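Local coordinates for protein MpaA (Escherichia coli O157:H7, PDB 5HXD), which probably hydrolyses the gamma-D-glutamyl-diaminopimelate amide bond of murein tripeptide during muropeptide degradation, as a zinc-dependent amidase of the M14 peptidase family, at residues A[99-104]-A[136-141]. Numbering follows the deposited sequence.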
loop_
_atom_site.group_PDB
_atom_site.type_symbol
_atom_site.label_atom_id
_atom_site.label_comp_id
_atom_site.label_asym_id
_atom_site.label_seq_id
_atom_site.Cartn_x
_atom_site.Cartn_y
_atom_site.Cartn_z
ATOM N N ARG A 99 12.661 1.633 13.930
ATOM C CA ARG A 99 13.261 1.843 15.246
ATOM C C ARG A 99 13.673 0.488 15.779
ATOM O O ARG A 99 14.141 0.380 16.913
ATOM C CB ARG A 99 12.303 2.530 16.237
ATOM C CG ARG A 99 11.782 3.889 15.809
ATOM C CD ARG A 99 12.886 4.915 15.739
ATOM N NE ARG A 99 12.384 6.210 15.315
ATOM C CZ ARG A 99 12.133 6.548 14.053
ATOM N NH1 ARG A 99 12.333 5.678 13.066
ATOM N NH2 ARG A 99 11.658 7.759 13.781
ATOM N N ASN A 100 13.505 -0.539 14.946
ATOM C CA ASN A 100 13.748 -1.933 15.332
ATOM C C ASN A 100 15.102 -2.561 14.880
ATOM O O ASN A 100 15.359 -3.736 15.144
ATOM C CB ASN A 100 12.590 -2.792 14.802
ATOM C CG ASN A 100 12.449 -4.123 15.537
ATOM O OD1 ASN A 100 12.447 -5.193 14.915
ATOM N ND2 ASN A 100 12.332 -4.063 16.865
ATOM N N PHE A 101 15.973 -1.809 14.214
ATOM C CA PHE A 101 17.199 -2.413 13.704
ATOM C C PHE A 101 18.279 -2.485 14.785
ATOM O O PHE A 101 18.495 -1.521 15.528
ATOM C CB PHE A 101 17.705 -1.651 12.472
ATOM C CG PHE A 101 16.914 -1.930 11.227
ATOM C CD1 PHE A 101 17.345 -2.888 10.318
ATOM C CD2 PHE A 101 15.731 -1.257 10.973
ATOM C CE1 PHE A 101 16.618 -3.174 9.163
ATOM C CE2 PHE A 101 14.994 -1.532 9.820
ATOM C CZ PHE A 101 15.449 -2.501 8.909
ATOM N N PRO A 102 18.972 -3.639 14.868
ATOM C CA PRO A 102 19.978 -3.917 15.903
ATOM C C PRO A 102 21.227 -3.020 15.839
ATOM O O PRO A 102 22.306 -3.456 16.232
ATOM C CB PRO A 102 20.349 -5.376 15.638
ATOM C CG PRO A 102 20.041 -5.583 14.194
ATOM C CD PRO A 102 18.805 -4.780 13.949
ATOM N N ALA A 103 21.068 -1.788 15.369
ATOM C CA ALA A 103 22.083 -0.749 15.506
ATOM C C ALA A 103 22.515 -0.568 16.962
ATOM O O ALA A 103 21.816 -1.001 17.885
ATOM C CB ALA A 103 21.563 0.562 14.952
ATOM N N ALA A 104 23.664 0.068 17.179
ATOM C CA ALA A 104 24.136 0.264 18.546
ATOM C C ALA A 104 23.181 1.190 19.314
ATOM O O ALA A 104 22.954 1.005 20.511
ATOM C CB ALA A 104 25.558 0.814 18.559
ATOM N N PRO A 136 10.490 -10.076 12.606
ATOM C CA PRO A 136 10.883 -10.967 11.512
ATOM C C PRO A 136 11.212 -10.202 10.237
ATOM O O PRO A 136 12.208 -10.535 9.596
ATOM C CB PRO A 136 9.656 -11.874 11.316
ATOM C CG PRO A 136 8.544 -11.206 11.995
ATOM C CD PRO A 136 9.115 -10.334 13.067
ATOM N N GLU A 137 10.408 -9.202 9.887
ATOM C CA GLU A 137 10.730 -8.315 8.780
ATOM C C GLU A 137 12.119 -7.696 8.927
ATOM O O GLU A 137 12.821 -7.514 7.939
ATOM C CB GLU A 137 9.700 -7.196 8.665
ATOM C CG GLU A 137 8.309 -7.627 8.268
ATOM C CD GLU A 137 7.451 -8.008 9.450
ATOM O OE1 GLU A 137 7.922 -7.916 10.602
ATOM O OE2 GLU A 137 6.299 -8.413 9.221
ATOM N N THR A 138 12.517 -7.367 10.156
ATOM C CA THR A 138 13.812 -6.725 10.381
ATOM C C THR A 138 14.986 -7.685 10.218
ATOM O O THR A 138 15.985 -7.385 9.553
ATOM C CB THR A 138 13.891 -6.122 11.778
ATOM O OG1 THR A 138 12.814 -5.191 11.947
ATOM C CG2 THR A 138 15.263 -5.447 11.996
ATOM N N GLN A 139 14.861 -8.841 10.856
ATOM C CA GLN A 139 15.873 -9.871 10.769
ATOM C C GLN A 139 16.089 -10.305 9.339
ATOM O O GLN A 139 17.228 -10.410 8.894
ATOM C CB GLN A 139 15.494 -11.057 11.654
ATOM C CG GLN A 139 15.746 -10.751 13.128
ATOM C CD GLN A 139 14.902 -11.583 14.080
ATOM O OE1 GLN A 139 14.392 -12.646 13.716
ATOM N NE2 GLN A 139 14.754 -11.100 15.314
ATOM N N ALA A 140 14.998 -10.529 8.619
ATOM C CA ALA A 140 15.084 -11.023 7.259
ATOM C C ALA A 140 15.855 -10.062 6.367
ATOM O O ALA A 140 16.717 -10.484 5.595
ATOM C CB ALA A 140 13.726 -11.268 6.707
ATOM N N LEU A 141 15.552 -8.776 6.471
ATOM C CA LEU A 141 16.276 -7.801 5.670
ATOM C C LEU A 141 17.746 -7.732 6.082
ATOM O O LEU A 141 18.601 -7.589 5.235
ATOM C CB LEU A 141 15.648 -6.408 5.780
ATOM C CG LEU A 141 16.257 -5.389 4.805
ATOM C CD1 LEU A 141 15.836 -5.696 3.380
ATOM C CD2 LEU A 141 15.917 -3.957 5.169
#
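Thr-138, in the first turn of helix 136-148, faces the loop 99-104 with both branches of its side chain. The hydroxyl branch meets Asn-100. Thr-138 OG1 donates a hydrogen bond to Asn-100 OD1 at 3.0 Å. It arrives in the plane of the amide, on a lone pair, with a C=O...donor angle of 120°. The methyl branch turns to Phe-101. With CG2 anti to the backbone N of Thr-138, the methyl lies over one face of the ring. This is a CH-pi contact: Thr-138 CG2 is 3.9 Å from the centroid of the Phe-101 ring and 18° off the ring normal. The same methyl also sits 3.6 Å from Asn-100 O.

One helical turn on, Leu-141 CD2 touches the ring edge, 4.0 Å from Phe-101 CZ. Phe-195 meets the Phe-101 ring edge-to-face, and Trp-198 of helix 195-201 also packs against it. This part is buried. The other side is looser. There exposed Pro-102 adds just a glancing contact, its CD 4.1 Å from Thr-138 CG2.

Asn-100 OD1 also accepts from Glu-135 N, just before the helix, and ND2 donates to Thr-128 O, farther back in the chain. The contact joins the loop between helix 81-85 and strand 110-114 to the first turn of helix 136-148, within the M14 peptidase fold. The Phe-101 side chain lies about 8 Å from those of His-49 and His-157, both predicted zinc ligands, and about 11 Å from the bound zinc ion, so it is near the metal site but not part of the coordination. Two donors grip OD1, and ND2 is bonded too, which should fix the rotation of the buried amide. The threonine spends its hydroxyl on that amide and its methyl on the aromatic face.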